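Local coordinates for CYTH domain-containing protein (Pyrococcus furiosus, PDB 1YEM) that is of unknown function but probably binds a triphosphate-bearing compound with metal ions inside the tunnel of a CYTH beta barrel, at residues P49-I54 and L166-I171; Y113-V118 and W149-M154. All coordinates share one frame; numbering follows the deposited sequence.

Contact 1 of 2, residues P49-I54 and L166-I171; sequences PKLLRI and LYLELI
Leu-166 begins the contact by laying a methyl against Leu-51 of strand 50-57. The atoms are Leu-166 CD1 and Leu-51 CD2, 4.2 Å apart. Leu-166 is also the N-cap residue of helix 167-173. Its backbone N-H is held by the carboxylate of Glu-169, with Leu-166 N to Glu-169 OE2 at 2.9 Å and an angle of 152° at the hydrogen. The donor stands 43° out of the carboxylate plane. The N3 side chain thus accepts the N-cap N-H, as in one arm of a capping box. The reciprocal bond is absent, because Leu-166 has no side-chain acceptor.

Tyr-167 has its partners elsewhere. Its OH is hydrogen-bonded to Asp-133, and its ring packs edge-to-face with Phe-131 and makes a cation-pi contact with Lys-14. The eight antiparallel strands here close into the tunnel barrel of the CYTH family, and Lys-14 fits the last position of the family's ExExK motif.

Leu-168 returns to Leu-51. Its CG lies anti to the backbone N (chi1 175°), and CD2 comes within 3.9 Å of Leu-51 CD2. The two side chains run antiparallel past one another, and the touch is glancing. CD2 of Leu-51 meets both helix leucines. Leu-168 also rests on Tyr-43, Gln-103 and Ala-104 of neighbouring strands. Leu-170 N closes the first helical turn on Leu-166 O at 3.0 Å.

Contact 2 of 2, residues Y113-V118 and W149-M154; sequences YKLNGV and WEVAKM
Leu-115 and Val-118 are joined by a short backbone bond, with Leu-115 N to Val-118 O at 2.8 Å. The return bond, from Val-118 N to Leu-115 O, is weak at 3.4 Å. Between them the chain makes a type II beta turn through Asn-116 and Gly-117. Gly-117 has a positive phi (79°) that glycine adopts easily. The turn is the tight hairpin linking strands 102-115 and 118-125.

Leu-115 and Val-118 both point toward helix 141-154, and both meet Val-151 there. Leu-115 and Val-151 approach tip to tip. Leu-115 CD1 touches Val-151 CG1 at 3.9 Å and Val-151 CG2 at 4.1 Å, so this one methyl meets both branches of the valine. Val-118 meets Val-151 differently, flank against flank, with the two side chains oppositely directed. Val-118 CG2 lies 4.0 Å from Val-151 CG2, and Val-118 CG1 lies 4.2 Å from the same methyl.

With chi1 at 171°, Val-151 has CG1 anti to the backbone N, and both its methyls face the hairpin. CG2 is touched by Leu-115 CD1 and by both Val-118 methyls. Ile-134 of strand 129-137 continues this apolar patch, touching Val-118 and Val-151. Pro-31 packs on Leu-115.

The contact joins a hairpin end of the CYTH barrel to a helix packed against its outside. About 109 Å² is buried, summed over both sides, and Val-151 accounts for just over half of it. The hydrogen bonds of the two segments run within the turn, within the helix and to neighbouring strands; none crosses the contact. Cohesion across it therefore rests on methyl packing, probably with a limited hydrophobic gain, since Leu-115 and Val-151 stay partly exposed.

From the N terminus the chain passes strand 10-17, helix 19-29 and strand 32-44 before strand 50-57, where contact 1 opens. It then runs through further barrel strands and helix 88-97 to the hairpin at 113-118, which opens contact 2. Strands 118-125 and 129-137 follow, and helix 141-154 closes contact 2 after 30 intervening residues. Helix 167-173 is the next helix, and it closes contact 1 across 111 residues. Contact 2 is therefore nested inside the loop of contact 1; the two do not cross. Their centres are 25 Å apart, on opposite sides of the chain's centre. Each ties one of the two last helices to the same barrel sheet.

Contact 1 of 2, residues P49-I54 and L166-I171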
loop_
_atom_site.group_PDB
_atom_site.type_symbol
_atom_site.label_atom_id
_atom_site.label_comp_id
_atom_site.label_asym_id
_atom_site.label_seq_id
_atom_site.Cartn_x
_atom_site.Cartn_y
_atom_site.Cartn_z
ATOM N N PRO B 49 -7.807 4.261 18.706
ATOM C CA PRO B 49 -6.367 4.154 18.941
ATOM C C PRO B 49 -5.541 3.770 17.692
ATOM O O PRO B 49 -4.464 3.193 17.827
ATOM C CB PRO B 49 -6.295 3.042 19.981
ATOM C CG PRO B 49 -7.400 2.081 19.541
ATOM C CD PRO B 49 -8.474 2.955 18.884
ATOM N N LYS B 50 -6.038 4.107 16.499
ATOM C CA LYS B 50 -5.413 3.689 15.247
ATOM C C LYS B 50 -4.394 4.699 14.799
ATOM O O LYS B 50 -4.518 5.881 15.093
ATOM C CB LYS B 50 -6.454 3.557 14.129
ATOM C CG LYS B 50 -7.602 2.592 14.391
ATOM C CD LYS B 50 -8.704 2.803 13.329
ATOM C CE LYS B 50 -9.756 1.699 13.344
ATOM N NZ LYS B 50 -10.711 1.837 14.476
ATOM N N LEU B 51 -3.396 4.234 14.060
ATOM C CA LEU B 51 -2.519 5.129 13.302
ATOM C C LEU B 51 -2.379 4.605 11.890
ATOM O O LEU B 51 -2.427 3.386 11.664
ATOM C CB LEU B 51 -1.140 5.226 13.934
ATOM C CG LEU B 51 -1.074 5.812 15.339
ATOM C CD1 LEU B 51 0.268 5.492 15.968
ATOM C CD2 LEU B 51 -1.334 7.329 15.297
ATOM N N LEU B 52 -2.209 5.533 10.947
ATOM C CA LEU B 52 -2.081 5.203 9.545
ATOM C C LEU B 52 -1.138 6.182 8.957
ATOM O O LEU B 52 -1.372 7.373 9.055
ATOM C CB LEU B 52 -3.445 5.314 8.824
ATOM C CG LEU B 52 -3.442 5.080 7.297
ATOM C CD1 LEU B 52 -3.008 3.650 6.959
ATOM C CD2 LEU B 52 -4.816 5.379 6.706
ATOM N N ARG B 53 -0.061 5.687 8.358
ATOM C CA ARG B 53 0.911 6.559 7.707
ATOM C C ARG B 53 1.606 5.914 6.524
ATOM O O ARG B 53 1.787 4.686 6.468
ATOM C CB ARG B 53 1.979 7.062 8.703
ATOM C CG ARG B 53 2.952 6.013 9.194
ATOM C CD ARG B 53 4.342 6.570 9.409
ATOM N NE ARG B 53 4.885 6.072 10.668
ATOM C CZ ARG B 53 5.409 4.864 10.859
ATOM N NH1 ARG B 53 5.527 3.994 9.872
ATOM N NH2 ARG B 53 5.845 4.539 12.052
ATOM N N ILE B 54 1.987 6.772 5.583
ATOM C CA ILE B 54 2.822 6.396 4.459
ATOM C C ILE B 54 4.196 6.987 4.738
ATOM O O ILE B 54 4.315 8.170 5.037
ATOM C CB ILE B 54 2.281 6.953 3.108
ATOM C CG1 ILE B 54 0.790 6.594 2.917
ATOM C CG2 ILE B 54 3.097 6.436 1.940
ATOM C CD1 ILE B 54 0.444 5.149 3.149
ATOM N N LEU B 166 3.339 11.062 21.056
ATOM C CA LEU B 166 3.673 10.669 19.694
ATOM C C LEU B 166 4.251 11.864 18.964
ATOM O O LEU B 166 3.917 12.993 19.279
ATOM C CB LEU B 166 2.402 10.212 18.951
ATOM C CG LEU B 166 1.600 9.071 19.570
ATOM C CD1 LEU B 166 0.295 8.895 18.843
ATOM C CD2 LEU B 166 2.402 7.783 19.548
ATOM N N TYR B 167 5.104 11.615 17.978
ATOM C CA TYR B 167 5.604 12.667 17.102
ATOM C C TYR B 167 4.452 13.408 16.413
ATOM O O TYR B 167 4.556 14.592 16.115
ATOM C CB TYR B 167 6.531 12.078 16.018
ATOM C CG TYR B 167 7.828 11.530 16.532
ATOM C CD1 TYR B 167 8.293 10.284 16.105
ATOM C CD2 TYR B 167 8.610 12.253 17.459
ATOM C CE1 TYR B 167 9.488 9.754 16.582
ATOM C CE2 TYR B 167 9.817 11.728 17.939
ATOM C CZ TYR B 167 10.247 10.468 17.489
ATOM O OH TYR B 167 11.431 9.919 17.945
ATOM N N LEU B 168 3.382 12.665 16.127
ATOM C CA LEU B 168 2.163 13.182 15.525
ATOM C C LEU B 168 1.524 14.217 16.438
ATOM O O LEU B 168 1.124 15.277 15.991
ATOM C CB LEU B 168 1.177 12.007 15.274
ATOM C CG LEU B 168 -0.218 12.366 14.749
ATOM C CD1 LEU B 168 -0.099 13.057 13.394
ATOM C CD2 LEU B 168 -1.094 11.149 14.644
ATOM N N GLU B 169 1.422 13.873 17.719
ATOM C CA GLU B 169 0.906 14.781 18.744
ATOM C C GLU B 169 1.805 16.025 18.903
ATOM O O GLU B 169 1.307 17.134 19.039
ATOM C CB GLU B 169 0.759 14.038 20.088
ATOM C CG GLU B 169 -0.509 13.122 20.195
ATOM C CD GLU B 169 -0.404 12.050 21.300
ATOM O OE1 GLU B 169 -1.406 11.309 21.559
ATOM O OE2 GLU B 169 0.685 11.933 21.907
ATOM N N LEU B 170 3.124 15.826 18.868
ATOM C CA LEU B 170 4.093 16.915 19.053
ATOM C C LEU B 170 4.089 17.906 17.887
ATOM O O LEU B 170 4.179 19.110 18.100
ATOM C CB LEU B 170 5.510 16.349 19.247
ATOM C CG LEU B 170 5.764 15.511 20.512
ATOM C CD1 LEU B 170 7.112 14.804 20.426
ATOM C CD2 LEU B 170 5.685 16.362 21.764
ATOM N N ILE B 171 3.997 17.401 16.664
ATOM C CA ILE B 171 3.912 18.272 15.475
ATOM C C ILE B 171 2.605 19.093 15.453
ATOM O O ILE B 171 2.633 20.285 15.134
ATOM C CB ILE B 171 4.087 17.457 14.157
ATOM C CG1 ILE B 171 5.564 17.099 13.963
ATOM C CG2 ILE B 171 3.618 18.233 12.938
#

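Contact 2 of 2, residues Y113-V118 and W149-M154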
loop_
_atom_site.group_PDB
_atom_site.type_symbol
_atom_site.label_atom_id
_atom_site.label_comp_id
_atom_site.label_asym_id
_atom_site.label_seq_id
_atom_site.Cartn_x
_atom_site.Cartn_y
_atom_site.Cartn_z
ATOM N N TYR B 113 20.544 1.519 15.815
ATOM C CA TYR B 113 21.607 0.735 16.450
ATOM C C TYR B 113 20.990 -0.459 17.160
ATOM O O TYR B 113 19.812 -0.446 17.481
ATOM C CB TYR B 113 22.382 1.588 17.452
ATOM C CG TYR B 113 23.175 2.681 16.786
ATOM C CD1 TYR B 113 24.460 2.441 16.316
ATOM C CD2 TYR B 113 22.630 3.960 16.604
ATOM C CE1 TYR B 113 25.186 3.434 15.691
ATOM C CE2 TYR B 113 23.351 4.961 15.980
ATOM C CZ TYR B 113 24.620 4.697 15.525
ATOM O OH TYR B 113 25.339 5.684 14.896
ATOM N N LYS B 114 21.790 -1.497 17.395
ATOM C CA LYS B 114 21.289 -2.725 18.042
ATOM C C LYS B 114 22.182 -3.133 19.189
ATOM O O LYS B 114 23.404 -2.952 19.138
ATOM C CB LYS B 114 21.155 -3.891 17.042
ATOM N N LEU B 115 21.540 -3.646 20.239
ATOM C CA LEU B 115 22.207 -4.363 21.319
ATOM C C LEU B 115 21.551 -5.751 21.443
ATOM O O LEU B 115 20.668 -6.117 20.650
ATOM C CB LEU B 115 22.050 -3.609 22.621
ATOM C CG LEU B 115 22.332 -2.111 22.630
ATOM C CD1 LEU B 115 21.497 -1.478 23.720
ATOM C CD2 LEU B 115 23.816 -1.809 22.846
ATOM N N ASN B 116 21.969 -6.523 22.433
ATOM C CA ASN B 116 21.358 -7.819 22.644
ATOM C C ASN B 116 19.873 -7.664 22.998
ATOM O O ASN B 116 19.525 -7.319 24.131
ATOM C CB ASN B 116 22.093 -8.600 23.741
ATOM C CG ASN B 116 21.870 -10.092 23.639
ATOM O OD1 ASN B 116 20.843 -10.547 23.131
ATOM N ND2 ASN B 116 22.842 -10.866 24.112
ATOM N N GLY B 117 19.015 -7.895 22.010
ATOM C CA GLY B 117 17.564 -7.898 22.204
ATOM C C GLY B 117 16.902 -6.525 22.278
ATOM O O GLY B 117 15.696 -6.438 22.552
ATOM N N VAL B 118 17.674 -5.457 22.028
ATOM C CA VAL B 118 17.161 -4.080 22.118
ATOM C C VAL B 118 17.605 -3.247 20.909
ATOM O O VAL B 118 18.750 -3.326 20.456
ATOM C CB VAL B 118 17.617 -3.366 23.432
ATOM C CG1 VAL B 118 16.898 -2.034 23.612
ATOM C CG2 VAL B 118 17.365 -4.255 24.650
ATOM N N TRP B 149 14.441 -0.021 30.368
ATOM C CA TRP B 149 14.844 0.876 31.440
ATOM C C TRP B 149 16.287 0.622 31.879
ATOM O O TRP B 149 16.999 1.569 32.208
ATOM C CB TRP B 149 13.861 0.803 32.624
ATOM C CG TRP B 149 12.734 1.776 32.456
ATOM C CD1 TRP B 149 11.402 1.489 32.244
ATOM C CD2 TRP B 149 12.845 3.198 32.437
ATOM N NE1 TRP B 149 10.685 2.662 32.110
ATOM C CE2 TRP B 149 11.551 3.722 32.220
ATOM C CE3 TRP B 149 13.921 4.092 32.580
ATOM C CZ2 TRP B 149 11.307 5.080 32.162
ATOM C CZ3 TRP B 149 13.672 5.448 32.517
ATOM C CH2 TRP B 149 12.385 5.927 32.304
ATOM N N GLU B 150 16.714 -0.641 31.853
ATOM C CA GLU B 150 18.112 -0.987 32.120
ATOM C C GLU B 150 19.035 -0.325 31.103
ATOM O O GLU B 150 20.049 0.256 31.472
ATOM C CB GLU B 150 18.337 -2.515 32.102
ATOM C CG GLU B 150 19.740 -2.904 32.652
ATOM C CD GLU B 150 20.036 -4.371 32.585
ATOM O OE1 GLU B 150 19.277 -5.131 31.950
ATOM O OE2 GLU B 150 21.055 -4.768 33.175
ATOM N N VAL B 151 18.676 -0.405 29.822
ATOM C CA VAL B 151 19.461 0.252 28.768
ATOM C C VAL B 151 19.483 1.774 28.975
ATOM O O VAL B 151 20.538 2.405 28.921
ATOM C CB VAL B 151 18.939 -0.097 27.355
ATOM C CG1 VAL B 151 19.634 0.764 26.280
ATOM C CG2 VAL B 151 19.163 -1.563 27.075
ATOM N N ALA B 152 18.321 2.346 29.243
ATOM C CA ALA B 152 18.223 3.783 29.421
ATOM C C ALA B 152 19.078 4.264 30.578
ATOM O O ALA B 152 19.764 5.269 30.463
ATOM C CB ALA B 152 16.775 4.178 29.635
ATOM N N LYS B 153 19.016 3.547 31.702
ATOM C CA LYS B 153 19.772 3.915 32.922
ATOM C C LYS B 153 21.279 3.757 32.687
ATOM O O LYS B 153 22.072 4.574 33.132
ATOM C CB LYS B 153 19.308 3.077 34.124
ATOM C CG LYS B 153 17.892 3.437 34.626
ATOM C CD LYS B 153 17.857 4.744 35.507
ATOM N N MET B 154 21.647 2.724 31.948
ATOM C CA MET B 154 23.014 2.555 31.463
ATOM C C MET B 154 23.534 3.728 30.630
ATOM O O MET B 154 24.731 4.026 30.653
ATOM C CB MET B 154 23.090 1.304 30.617
ATOM C CG MET B 154 24.406 0.639 30.665
ATOM S SD MET B 154 24.384 -0.946 29.812
ATOM C CE MET B 154 22.800 -1.578 30.449
#